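Local atomic coordinates of putative HMP/thiamine permease protein YkoE (Bacillus subtilis, PDB entry 5EDL), a protein that binds thiamine as the membrane-embedded S component of an energy-coupling factor transporter and probably carries it, or related hydroxymethylpyrimidine compounds, across the membrane. Residues Y56-P61 with N176-G181; F17-L22 with C76-P81. One frame throughout, in Å; residues are numbered along the deposited sequence.

Contact 1: Y56-P61 with N176-G181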
loop_
_atom_site.group_PDB
_atom_site.type_symbol
_atom_site.label_atom_id
_atom_site.label_comp_id
_atom_site.label_asym_id
_atom_site.label_seq_id
_atom_site.Cartn_x
_atom_site.Cartn_y
_atom_site.Cartn_z
ATOM N N TYR A 56 1.053 8.432 3.597
ATOM C CA TYR A 56 1.071 9.703 2.878
ATOM C C TYR A 56 0.013 10.674 3.439
ATOM O O TYR A 56 0.258 11.877 3.542
ATOM C CB TYR A 56 0.869 9.433 1.382
ATOM C CG TYR A 56 0.844 10.637 0.458
ATOM C CD1 TYR A 56 1.978 11.406 0.234
ATOM C CD2 TYR A 56 -0.311 10.965 -0.223
ATOM C CE1 TYR A 56 1.944 12.502 -0.629
ATOM C CE2 TYR A 56 -0.359 12.039 -1.086
ATOM C CZ TYR A 56 0.761 12.810 -1.282
ATOM O OH TYR A 56 0.675 13.856 -2.150
ATOM N N MET A 57 -1.136 10.146 3.850
ATOM C CA MET A 57 -2.197 10.985 4.412
ATOM C C MET A 57 -1.879 11.452 5.823
ATOM O O MET A 57 -2.052 12.620 6.138
ATOM C CB MET A 57 -3.540 10.250 4.444
ATOM C CG MET A 57 -4.236 10.081 3.102
ATOM S SD MET A 57 -5.870 9.324 3.363
ATOM C CE MET A 57 -6.100 9.714 5.108
ATOM N N ILE A 58 -1.429 10.528 6.669
ATOM C CA ILE A 58 -1.364 10.776 8.103
ATOM C C ILE A 58 0.035 11.193 8.547
ATOM O O ILE A 58 0.186 12.061 9.403
ATOM C CB ILE A 58 -1.822 9.531 8.891
ATOM C CG1 ILE A 58 -3.299 9.258 8.597
ATOM C CG2 ILE A 58 -1.556 9.713 10.380
ATOM C CD1 ILE A 58 -3.811 7.940 9.145
ATOM N N ARG A 59 1.043 10.563 7.946
ATOM C CA ARG A 59 2.439 10.962 8.089
ATOM C C ARG A 59 2.945 10.813 9.524
ATOM O O ARG A 59 3.677 11.655 10.022
ATOM C CB ARG A 59 2.625 12.406 7.584
ATOM C CG ARG A 59 2.203 12.550 6.117
ATOM C CD ARG A 59 2.605 13.869 5.453
ATOM N NE ARG A 59 2.266 13.807 4.033
ATOM C CZ ARG A 59 2.498 14.758 3.144
ATOM N NH1 ARG A 59 3.066 15.898 3.507
ATOM N NH2 ARG A 59 2.144 14.568 1.880
ATOM N N LYS A 60 2.558 9.718 10.174
ATOM C CA LYS A 60 3.029 9.413 11.511
ATOM C C LYS A 60 3.473 7.942 11.560
ATOM O O LYS A 60 3.036 7.138 10.750
ATOM C CB LYS A 60 1.942 9.710 12.544
ATOM C CG LYS A 60 1.530 11.183 12.560
ATOM C CD LYS A 60 0.537 11.517 13.641
ATOM C CE LYS A 60 0.258 13.032 13.660
ATOM N NZ LYS A 60 -0.841 13.392 14.584
ATOM N N PRO A 61 4.371 7.612 12.491
ATOM C CA PRO A 61 4.969 6.277 12.517
ATOM C C PRO A 61 3.919 5.197 12.740
ATOM O O PRO A 61 3.000 5.374 13.529
ATOM C CB PRO A 61 5.949 6.348 13.695
ATOM C CG PRO A 61 6.224 7.834 13.881
ATOM C CD PRO A 61 4.933 8.507 13.523
ATOM N N ASN A 176 -9.001 17.352 5.623
ATOM C CA ASN A 176 -8.548 18.630 6.163
ATOM C C ASN A 176 -7.988 18.525 7.572
ATOM O O ASN A 176 -7.196 19.363 7.984
ATOM C CB ASN A 176 -9.680 19.662 6.130
ATOM C CG ASN A 176 -9.715 20.426 4.826
ATOM O OD1 ASN A 176 -8.969 20.108 3.894
ATOM N ND2 ASN A 176 -10.572 21.437 4.746
ATOM N N GLY A 177 -8.395 17.496 8.306
ATOM C CA GLY A 177 -7.834 17.248 9.621
ATOM C C GLY A 177 -6.472 16.565 9.607
ATOM O O GLY A 177 -5.806 16.493 10.641
ATOM N N MET A 178 -6.058 16.065 8.442
ATOM C CA MET A 178 -4.837 15.263 8.320
ATOM C C MET A 178 -3.640 16.061 7.796
ATOM O O MET A 178 -3.802 17.127 7.212
ATOM C CB MET A 178 -5.070 14.075 7.382
ATOM C CG MET A 178 -6.361 13.293 7.616
ATOM S SD MET A 178 -6.256 12.093 8.953
ATOM C CE MET A 178 -6.654 13.123 10.357
ATOM N N ALA A 179 -2.440 15.514 7.981
ATOM C CA ALA A 179 -1.227 16.119 7.449
ATOM C C ALA A 179 -1.335 16.436 5.946
ATOM O O ALA A 179 -0.932 17.509 5.518
ATOM C CB ALA A 179 -0.028 15.217 7.714
ATOM N N LEU A 180 -1.872 15.512 5.146
ATOM C CA LEU A 180 -1.975 15.757 3.701
ATOM C C LEU A 180 -2.928 16.920 3.403
ATOM O O LEU A 180 -2.676 17.727 2.505
ATOM C CB LEU A 180 -2.434 14.505 2.949
ATOM C CG LEU A 180 -2.657 14.680 1.443
ATOM C CD1 LEU A 180 -1.367 15.090 0.724
ATOM C CD2 LEU A 180 -3.212 13.390 0.828
ATOM N N GLY A 181 -4.027 16.988 4.148
ATOM C CA GLY A 181 -4.947 18.107 4.041
ATOM C C GLY A 181 -4.307 19.431 4.433
ATOM O O GLY A 181 -4.532 20.449 3.790
HETATM O O HOH W 1 -1.776 13.688 10.033
#
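Met-57 and Leu-180 make the direct polar link: Leu-180 N donates to Met-57 O at 3.1 Å, with an N-H...O angle of 155°. A second link runs through water 1, which donates to Ile-58 O at 2.6 Å and accepts from Ala-179 N at 2.8 Å, so it serves both backbones at once. The carbonyl before these two, Tyr-56 O, takes Arg-59 NE at 2.8 Å with an angle of 150°, the donor standing somewhat out of the carbonyl plane. The guanidinium is held further by a salt bridge from Arg-59 NH2 to Glu-183, one turn into helix 179-192.

The direct and the water-bridged link show a helix end facing a helix start. Arg-59, with positive phi, terminates helix 49-58, whereas Met-178 is the N-cap residue of helix 179-192. Carbonyls of a last turn meet N-H groups of a first turn, one directly and the next through water, a pairing that is probably complementary in charge.

Apolar packing flanks the junction. Leu-180, its CG anti to the backbone N (chi1 176°), brings CD1 obliquely to Tyr-56 CE2 at 3.7 Å, and its CD2 also reaches that ring. The phenol oxygen at the ring's far end is hydrogen-bonded to Asp-167. Ala-179 CB lies against the extended aliphatic part of Arg-59, 3.7 Å from its CD. Ile-58 and Met-178 run side by side, pointing the same way, with Ile-58 CG1 4.1 Å from Met-178 SD; helix 4-35 touches both of these side chains.

Contact 2: F17-L22 with C76-P81; sequences FAVVYL and CLLGNP
Next to Leu-22, which meets Asn-80 across this contact, the carbonyl oxygen of Tyr-21 is gripped by two side chains: Thr-25 OG1, one turn on in the same helix, and Trp-47 NE1, ahead of helix 49-58. All three residues line the thiamine pocket, but of these two bonds only that of Trp-47 ties the helix to another part of its wall. The Asn-80 side chain, about 4 Å from the bound thiamine, is tied to Ser-82 and Glu-75.

Leu-22 and Leu-78 carry the packing almost equally. With Leu-22 CG anti to the backbone N (chi1 -179°), its two methyls divide the opposing turn: CD2 comes to 3.5 Å from Leu-78 CB, and CD1 sits 3.8 Å from Asn-80 N. Leu-78 crosses Val-19 obliquely, its CD1 3.9 Å from Val-19 CG2. The turn is a Schellman motif: Gly-79 N to Cys-76 O, 3.0 Å, is one of its two bonds back into the last turn, and Gly-79 takes a phi of 114°, where a CB would be jammed against Leu-78 O. An alanine at Leu-22 would probably open a gap between helix 4-35 and this turn, leaving Leu-78 CB and the Asn-80 backbone without methyl partners.

With no hydrogen bond spanning the two segments, the fit rests on van der Waals packing of the two leucines, part of it against backbone, while polar bonds run within each side or to neighbouring parts of the chain.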
loop_
_atom_site.group_PDB
_atom_site.type_symbol
_atom_site.label_atom_id
_atom_site.label_comp_id
_atom_site.label_asym_id
_atom_site.label_seq_id
_atom_site.Cartn_x
_atom_site.Cartn_y
_atom_site.Cartn_z
ATOM N N PHE A 17 -10.566 -0.636 1.459
ATOM C CA PHE A 17 -9.631 -1.274 0.545
ATOM C C PHE A 17 -9.498 -2.779 0.773
ATOM O O PHE A 17 -9.015 -3.488 -0.105
ATOM C CB PHE A 17 -8.259 -0.595 0.619
ATOM C CG PHE A 17 -8.135 0.544 -0.332
ATOM C CD1 PHE A 17 -8.544 1.816 0.036
ATOM C CD2 PHE A 17 -7.676 0.334 -1.623
ATOM C CE1 PHE A 17 -8.487 2.857 -0.858
ATOM C CE2 PHE A 17 -7.603 1.383 -2.518
ATOM C CZ PHE A 17 -8.008 2.642 -2.140
ATOM N N ALA A 18 -9.942 -3.264 1.931
ATOM C CA ALA A 18 -10.039 -4.704 2.152
ATOM C C ALA A 18 -10.970 -5.325 1.114
ATOM O O ALA A 18 -10.717 -6.429 0.630
ATOM C CB ALA A 18 -10.523 -5.014 3.547
ATOM N N VAL A 19 -12.040 -4.612 0.779
ATOM C CA VAL A 19 -12.963 -5.055 -0.251
ATOM C C VAL A 19 -12.272 -5.120 -1.616
ATOM O O VAL A 19 -12.421 -6.096 -2.345
ATOM C CB VAL A 19 -14.197 -4.137 -0.335
ATOM C CG1 VAL A 19 -15.080 -4.540 -1.511
ATOM C CG2 VAL A 19 -14.991 -4.187 0.970
ATOM N N VAL A 20 -11.490 -4.094 -1.939
ATOM C CA VAL A 20 -10.721 -4.090 -3.183
ATOM C C VAL A 20 -9.708 -5.234 -3.225
ATOM O O VAL A 20 -9.597 -5.943 -4.231
ATOM C CB VAL A 20 -9.958 -2.762 -3.381
ATOM C CG1 VAL A 20 -9.152 -2.800 -4.696
ATOM C CG2 VAL A 20 -10.906 -1.585 -3.345
ATOM N N TYR A 21 -8.956 -5.390 -2.136
ATOM C CA TYR A 21 -7.992 -6.479 -1.991
ATOM C C TYR A 21 -8.641 -7.842 -2.288
ATOM O O TYR A 21 -8.067 -8.678 -2.976
ATOM C CB TYR A 21 -7.403 -6.514 -0.574
ATOM C CG TYR A 21 -6.378 -5.440 -0.252
ATOM C CD1 TYR A 21 -6.167 -4.359 -1.100
ATOM C CD2 TYR A 21 -5.613 -5.526 0.901
ATOM C CE1 TYR A 21 -5.219 -3.394 -0.805
ATOM C CE2 TYR A 21 -4.668 -4.576 1.204
ATOM C CZ TYR A 21 -4.473 -3.519 0.350
ATOM O OH TYR A 21 -3.533 -2.594 0.667
ATOM N N LEU A 22 -9.828 -8.062 -1.741
ATOM C CA LEU A 22 -10.495 -9.354 -1.883
ATOM C C LEU A 22 -10.861 -9.636 -3.343
ATOM O O LEU A 22 -10.718 -10.762 -3.827
ATOM C CB LEU A 22 -11.749 -9.409 -1.006
ATOM C CG LEU A 22 -12.545 -10.720 -1.038
ATOM C CD1 LEU A 22 -11.666 -11.907 -0.650
ATOM C CD2 LEU A 22 -13.760 -10.629 -0.123
ATOM N N CYS A 76 -9.468 -11.138 5.212
ATOM C CA CYS A 76 -9.616 -12.487 5.745
ATOM C C CYS A 76 -11.055 -12.731 6.198
ATOM O O CYS A 76 -11.675 -13.723 5.818
ATOM C CB CYS A 76 -8.647 -12.725 6.910
ATOM S SG CYS A 76 -8.876 -14.336 7.753
ATOM N N LEU A 77 -11.580 -11.805 7.000
ATOM C CA LEU A 77 -12.950 -11.885 7.506
ATOM C C LEU A 77 -13.986 -11.983 6.388
ATOM O O LEU A 77 -14.957 -12.734 6.506
ATOM C CB LEU A 77 -13.284 -10.661 8.387
ATOM C CG LEU A 77 -12.474 -10.473 9.668
ATOM C CD1 LEU A 77 -13.018 -9.317 10.494
ATOM C CD2 LEU A 77 -12.436 -11.764 10.480
ATOM N N LEU A 78 -13.787 -11.202 5.331
ATOM C CA LEU A 78 -14.694 -11.179 4.184
ATOM C C LEU A 78 -14.625 -12.443 3.331
ATOM O O LEU A 78 -15.400 -12.593 2.396
ATOM C CB LEU A 78 -14.407 -9.966 3.302
ATOM C CG LEU A 78 -14.752 -8.614 3.930
ATOM C CD1 LEU A 78 -14.303 -7.473 3.043
ATOM C CD2 LEU A 78 -16.246 -8.530 4.221
ATOM N N GLY A 79 -13.686 -13.331 3.634
ATOM C CA GLY A 79 -13.672 -14.639 3.006
ATOM C C GLY A 79 -12.509 -14.965 2.086
ATOM O O GLY A 79 -12.656 -15.798 1.195
ATOM N N ASN A 80 -11.360 -14.335 2.295
ATOM C CA ASN A 80 -10.152 -14.728 1.564
ATOM C C ASN A 80 -9.971 -16.242 1.658
ATOM O O ASN A 80 -9.911 -16.787 2.753
ATOM C CB ASN A 80 -8.914 -14.012 2.106
ATOM C CG ASN A 80 -7.649 -14.342 1.316
ATOM O OD1 ASN A 80 -7.064 -15.416 1.471
ATOM N ND2 ASN A 80 -7.227 -13.419 0.467
ATOM N N PRO A 81 -9.907 -16.925 0.506
ATOM C CA PRO A 81 -9.890 -18.397 0.449
ATOM C C PRO A 81 -8.671 -19.023 1.140
ATOM O O PRO A 81 -8.724 -20.190 1.546
ATOM C CB PRO A 81 -9.867 -18.698 -1.062
ATOM C CG PRO A 81 -10.265 -17.419 -1.729
ATOM C CD PRO A 81 -9.812 -16.316 -0.830
#

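From the N terminus, helix 4-35 supplies residues 17-22, the first half of contact 2. The chain then passes through helix 49-58, whose C-terminal end and following turn give the first half of contact 1, before helix 63-77 leads to residues 76-81 and closes contact 2 after 53 intervening residues. Contact 1 closes only at residues 176-181, with 114 residues between, so the two loops cross. Contact 2 ties helix 4-35 to the turn following helix 63-77, beside the thiamine site; contact 1 joins helix 49-58 to the C-terminal helix 179-192. Their centres lie 25 Å apart, and they do not touch.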